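Polyporopepsin (Irpex lacteus, PDB 1WKR) is an aspartic endopeptidase of the pepsin family that cleaves proteins with broad specificity and clots milk. Local coordinates at residues Y46-V59 and S67-L79. Residues are numbered along the deposited sequence; the frame is centred on the assembly and turned at random.
Sequences YVKTSTSSATSDKV and SFSGTEYTDTVTL. With SO4 (sulfate ion), chain D.
At the base of the flap hairpin of the N-terminal lobe, strand 57-62 pairs with strand 67-79, and the preceding chain adds to it, residues 52-55 running antiparallel to 72-75, the middle of the long strand. Val59 and Gly70 form a hydrogen-bonded pair, Gly70 N to Val59 O 2.8 Å. A corner at Ser56 interrupts the ladder; there Thr55 OG1 gives a bond to Glu72 O (2.8 Å), arriving above the carbonyl plane, and accepts Asp57 N in an ST turn. Ser53 and Thr74 then resume the pairing. The ring of Tyr46 points its CE2 edge at the centre of one Tyr73 face in a T-shaped stack, planes at 64°. Tyr46, its chi1 of -179° turning CG away from the backbone N, also brings OH to Asp75 OD2 at 2.6 Å, on the anti side. The other carboxylate oxygen, OD1, takes Thr51 OG1 at 2.7 Å and Thr76 N, so both oxygens are gripped. Lys48 NZ reaches Tyr73 OH at 3.0 Å. A serine at Tyr73 would probably leave the Tyr46 edge without its aromatic face and Lys48 NZ without this acceptor. Lys58 NZ donates to Thr71 OG1, and both bond a sulfate, probably from the crystallisation liquor. In pepsin-like aspartic proteases this hairpin reaches over the active-site cleft.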
loop_
_atom_site.group_PDB
_atom_site.type_symbol
_atom_site.label_atom_id
_atom_site.label_comp_id
_atom_site.label_asym_id
_atom_site.label_seq_id
_atom_site.Cartn_x
_atom_site.Cartn_y
_atom_site.Cartn_z
ATOM N N TYR A 46 3.689 -20.388 13.027
ATOM C CA TYR A 46 3.351 -19.583 14.222
ATOM C C TYR A 46 3.984 -20.235 15.459
ATOM O O TYR A 46 3.633 -21.360 15.819
ATOM C CB TYR A 46 1.857 -19.528 14.394
ATOM C CG TYR A 46 1.325 -18.730 15.559
ATOM C CD1 TYR A 46 1.957 -17.577 16.014
ATOM C CD2 TYR A 46 0.135 -19.120 16.174
ATOM C CE1 TYR A 46 1.433 -16.847 17.075
ATOM C CE2 TYR A 46 -0.386 -18.390 17.218
ATOM C CZ TYR A 46 0.248 -17.291 17.632
ATOM O OH TYR A 46 -0.364 -16.564 18.677
ATOM N N VAL A 47 4.859 -19.508 16.114
ATOM C CA VAL A 47 5.517 -19.994 17.372
ATOM C C VAL A 47 4.667 -19.540 18.521
ATOM O O VAL A 47 4.538 -18.293 18.806
ATOM C CB VAL A 47 6.888 -19.455 17.442
ATOM C CG1 VAL A 47 7.541 -19.963 18.762
ATOM C CG2 VAL A 47 7.712 -19.975 16.215
ATOM N N LYS A 48 4.017 -20.443 19.231
ATOM C CA LYS A 48 3.075 -20.146 20.301
ATOM C C LYS A 48 3.814 -20.047 21.612
ATOM O O LYS A 48 4.521 -20.981 22.073
ATOM C CB LYS A 48 2.025 -21.249 20.384
ATOM C CG LYS A 48 1.143 -21.187 19.126
ATOM C CD LYS A 48 0.007 -22.259 19.254
ATOM C CE LYS A 48 -0.901 -22.228 18.002
ATOM N NZ LYS A 48 -1.974 -23.271 18.157
ATOM N N THR A 49 3.707 -18.908 22.283
ATOM C CA THR A 49 4.312 -18.656 23.566
ATOM C C THR A 49 3.226 -18.341 24.533
ATOM O O THR A 49 2.039 -18.391 24.268
ATOM C CB THR A 49 5.296 -17.464 23.485
ATOM O OG1 THR A 49 4.535 -16.246 23.174
ATOM C CG2 THR A 49 6.334 -17.672 22.414
ATOM N N SER A 50 3.654 -17.930 25.786
ATOM C CA SER A 50 2.656 -17.758 26.795
ATOM C C SER A 50 1.690 -16.595 26.603
ATOM O O SER A 50 0.610 -16.552 27.122
ATOM C CB SER A 50 3.339 -17.474 28.175
ATOM O OG SER A 50 4.033 -16.238 28.154
ATOM N N THR A 51 2.061 -15.669 25.666
ATOM C CA THR A 51 1.182 -14.532 25.378
ATOM C C THR A 51 0.141 -14.891 24.241
ATOM O O THR A 51 -0.717 -14.063 23.972
ATOM C CB THR A 51 1.985 -13.340 24.921
ATOM O OG1 THR A 51 2.917 -13.668 23.924
ATOM C CG2 THR A 51 2.811 -12.719 26.134
ATOM N N SER A 52 0.278 -16.030 23.631
ATOM C CA SER A 52 -0.719 -16.489 22.608
ATOM C C SER A 52 -1.991 -16.939 23.315
ATOM O O SER A 52 -1.871 -17.784 24.266
ATOM C CB SER A 52 -0.088 -17.628 21.813
ATOM O OG SER A 52 -1.044 -18.100 20.845
ATOM N N SER A 53 -3.127 -16.576 22.842
ATOM C CA SER A 53 -4.414 -17.064 23.347
ATOM C C SER A 53 -5.346 -17.303 22.227
ATOM O O SER A 53 -5.443 -16.555 21.236
ATOM C CB SER A 53 -5.063 -15.943 24.227
ATOM O OG SER A 53 -4.246 -15.793 25.437
ATOM N N ALA A 54 -6.077 -18.390 22.358
ATOM C CA ALA A 54 -7.107 -18.697 21.393
ATOM C C ALA A 54 -8.276 -17.884 21.490
ATOM O O ALA A 54 -8.477 -17.020 22.386
ATOM C CB ALA A 54 -7.630 -20.129 21.782
ATOM N N THR A 55 -8.946 -17.667 20.182
ATOM C CA THR A 55 -10.248 -17.074 20.216
ATOM C C THR A 55 -11.292 -18.106 19.700
ATOM O O THR A 55 -10.954 -19.168 19.410
ATOM C CB THR A 55 -10.369 -15.789 19.373
ATOM O OG1 THR A 55 -10.391 -16.171 17.942
ATOM C CG2 THR A 55 -9.209 -14.853 19.559
ATOM N N SER A 56 -12.575 -17.617 19.687
ATOM C CA SER A 56 -13.614 -18.534 19.201
ATOM C C SER A 56 -13.801 -18.517 17.703
ATOM O O SER A 56 -14.628 -19.212 17.131
ATOM C CB SER A 56 -14.924 -18.046 19.774
ATOM O OG SER A 56 -15.283 -16.799 19.392
ATOM N N ASP A 57 -12.936 -17.755 16.959
ATOM C CA ASP A 57 -13.183 -17.483 15.524
ATOM C C ASP A 57 -12.143 -18.048 14.619
ATOM O O ASP A 57 -10.926 -18.063 14.883
ATOM C CB ASP A 57 -13.191 -15.972 15.321
ATOM C CG ASP A 57 -14.358 -15.307 15.985
ATOM O OD1 ASP A 57 -15.549 -15.721 15.719
ATOM O OD2 ASP A 57 -14.170 -14.354 16.749
ATOM N N LYS A 58 -12.621 -18.443 13.442
ATOM C CA LYS A 58 -11.769 -18.587 12.222
ATOM C C LYS A 58 -11.787 -17.225 11.507
ATOM O O LYS A 58 -12.599 -16.372 11.787
ATOM C CB LYS A 58 -12.361 -19.672 11.291
ATOM C CG LYS A 58 -12.515 -21.079 11.962
ATOM C CD LYS A 58 -11.255 -21.496 12.481
ATOM C CE LYS A 58 -11.331 -23.104 12.936
ATOM N NZ LYS A 58 -10.070 -23.512 13.504
ATOM N N VAL A 59 -10.832 -17.120 10.559
ATOM C CA VAL A 59 -10.660 -15.851 9.849
ATOM C C VAL A 59 -10.364 -16.153 8.387
ATOM O O VAL A 59 -9.752 -17.170 8.057
ATOM C CB VAL A 59 -9.530 -14.973 10.518
ATOM C CG1 VAL A 59 -8.183 -15.676 10.465
ATOM C CG2 VAL A 59 -9.448 -13.607 9.870
ATOM N N SER A 67 -5.303 -14.656 -1.253
ATOM C CA SER A 67 -6.308 -14.949 -0.216
ATOM C C SER A 67 -5.582 -15.650 0.918
ATOM O O SER A 67 -4.499 -16.198 0.769
ATOM C CB SER A 67 -7.423 -15.882 -0.705
ATOM O OG SER A 67 -6.900 -17.022 -1.157
ATOM N N PHE A 68 -6.227 -15.674 2.093
ATOM C CA PHE A 68 -5.796 -16.567 3.188
ATOM C C PHE A 68 -7.004 -16.934 4.027
ATOM O O PHE A 68 -7.982 -16.230 4.089
ATOM C CB PHE A 68 -4.632 -15.970 4.054
ATOM C CG PHE A 68 -5.116 -15.259 5.307
ATOM C CD1 PHE A 68 -5.558 -13.949 5.271
ATOM C CD2 PHE A 68 -5.170 -15.936 6.535
ATOM C CE1 PHE A 68 -5.967 -13.325 6.448
ATOM C CE2 PHE A 68 -5.602 -15.309 7.689
ATOM C CZ PHE A 68 -6.042 -14.012 7.651
ATOM N N SER A 69 -6.862 -18.036 4.731
ATOM C CA SER A 69 -7.835 -18.361 5.787
ATOM C C SER A 69 -7.066 -19.121 6.870
ATOM O O SER A 69 -6.092 -19.780 6.651
ATOM C CB SER A 69 -9.045 -19.134 5.227
ATOM O OG SER A 69 -8.615 -20.242 4.609
ATOM N N GLY A 70 -7.692 -19.070 8.058
ATOM C CA GLY A 70 -7.084 -19.758 9.225
ATOM C C GLY A 70 -7.883 -19.506 10.466
ATOM O O GLY A 70 -9.096 -19.451 10.474
ATOM N N THR A 71 -7.119 -19.309 11.546
ATOM C CA THR A 71 -7.725 -19.182 12.908
ATOM C C THR A 71 -7.196 -17.860 13.508
ATOM O O THR A 71 -6.033 -17.511 13.289
ATOM C CB THR A 71 -7.221 -20.344 13.767
ATOM O OG1 THR A 71 -7.884 -21.543 13.251
ATOM C CG2 THR A 71 -7.592 -20.247 15.204
ATOM N N GLU A 72 -8.096 -17.190 14.227
ATOM C CA GLU A 72 -7.744 -15.918 14.900
ATOM C C GLU A 72 -7.219 -16.177 16.283
ATOM O O GLU A 72 -7.866 -16.963 17.069
ATOM C CB GLU A 72 -8.934 -15.001 14.903
ATOM C CG GLU A 72 -8.635 -13.539 15.208
ATOM C CD GLU A 72 -7.952 -12.826 14.048
ATOM O OE1 GLU A 72 -7.834 -13.313 12.924
ATOM O OE2 GLU A 72 -7.537 -11.593 14.274
ATOM N N TYR A 73 -6.179 -15.536 16.704
ATOM C CA TYR A 73 -5.560 -15.580 18.041
ATOM C C TYR A 73 -5.420 -14.189 18.557
ATOM O O TYR A 73 -5.481 -13.227 17.798
ATOM C CB TYR A 73 -4.183 -16.210 17.938
ATOM C CG TYR A 73 -4.135 -17.667 17.602
ATOM C CD1 TYR A 73 -4.252 -18.103 16.309
ATOM C CD2 TYR A 73 -4.038 -18.642 18.623
ATOM C CE1 TYR A 73 -4.212 -19.465 15.973
ATOM C CE2 TYR A 73 -4.005 -20.029 18.291
ATOM C CZ TYR A 73 -4.089 -20.362 16.977
ATOM O OH TYR A 73 -4.084 -21.736 16.704
ATOM N N THR A 74 -5.115 -14.020 19.862
ATOM C CA THR A 74 -4.519 -12.803 20.361
ATOM C C THR A 74 -3.094 -13.078 20.757
ATOM O O THR A 74 -2.749 -14.218 21.200
ATOM C CB THR A 74 -5.315 -12.110 21.412
ATOM O OG1 THR A 74 -5.406 -13.004 22.573
ATOM C CG2 THR A 74 -6.707 -11.763 21.015
ATOM N N ASP A 75 -2.225 -12.104 20.670
ATOM C CA ASP A 75 -0.831 -12.271 21.023
ATOM C C ASP A 75 -0.171 -10.903 21.198
ATOM O O ASP A 75 -0.793 -9.850 20.851
ATOM C CB ASP A 75 -0.088 -13.096 19.934
ATOM C CG ASP A 75 1.014 -13.961 20.534
ATOM O OD1 ASP A 75 1.682 -13.552 21.473
ATOM O OD2 ASP A 75 1.314 -15.030 19.932
ATOM N N THR A 76 1.018 -10.870 21.727
ATOM C CA THR A 76 1.780 -9.618 21.889
ATOM C C THR A 76 2.520 -9.380 20.604
ATOM O O THR A 76 3.298 -10.226 20.132
ATOM C CB THR A 76 2.737 -9.744 23.053
ATOM O OG1 THR A 76 1.928 -9.814 24.240
ATOM C CG2 THR A 76 3.628 -8.513 23.200
ATOM N N VAL A 77 2.332 -8.194 20.028
ATOM C CA VAL A 77 2.986 -7.795 18.748
ATOM C C VAL A 77 3.911 -6.658 19.003
ATOM O O VAL A 77 3.506 -5.649 19.671
ATOM C CB VAL A 77 1.851 -7.401 17.766
ATOM C CG1 VAL A 77 2.417 -6.706 16.534
ATOM C CG2 VAL A 77 1.075 -8.677 17.382
ATOM N N THR A 78 5.112 -6.706 18.457
ATOM C CA THR A 78 6.132 -5.646 18.626
ATOM C C THR A 78 6.482 -5.063 17.290
ATOM O O THR A 78 6.740 -5.779 16.316
ATOM C CB THR A 78 7.423 -6.269 19.238
ATOM O OG1 THR A 78 7.071 -6.928 20.521
ATOM C CG2 THR A 78 8.395 -5.252 19.594
ATOM N N LEU A 79 6.423 -3.734 17.233
ATOM C CA LEU A 79 6.733 -2.949 16.042
ATOM C C LEU A 79 7.808 -1.938 16.497
ATOM O O LEU A 79 7.519 -0.947 17.159
ATOM C CB LEU A 79 5.472 -2.175 15.569
ATOM C CG LEU A 79 4.398 -3.115 15.004
ATOM C CD1 LEU A 79 3.030 -2.413 14.873
ATOM C CD2 LEU A 79 4.861 -3.588 13.628
HETATM S S SO4 D . -7.516 -23.908 10.747
HETATM O O1 SO4 D . -6.522 -25.012 11.485
HETATM O O2 SO4 D . -6.856 -22.592 11.024
HETATM O O3 SO4 D . -7.484 -24.189 9.357
HETATM O O4 SO4 D . -8.817 -23.928 11.287
HETATM O O HOH W 1 3.329 -16.534 20.694
HETATM O O HOH W 2 -0.722 -10.693 24.528
HETATM O O HOH W 3 -3.161 -12.915 24.149
HETATM O O HOH W 4 -7.903 -14.210 23.213
HETATM O O HOH W 5 -7.875 -19.525 18.338
#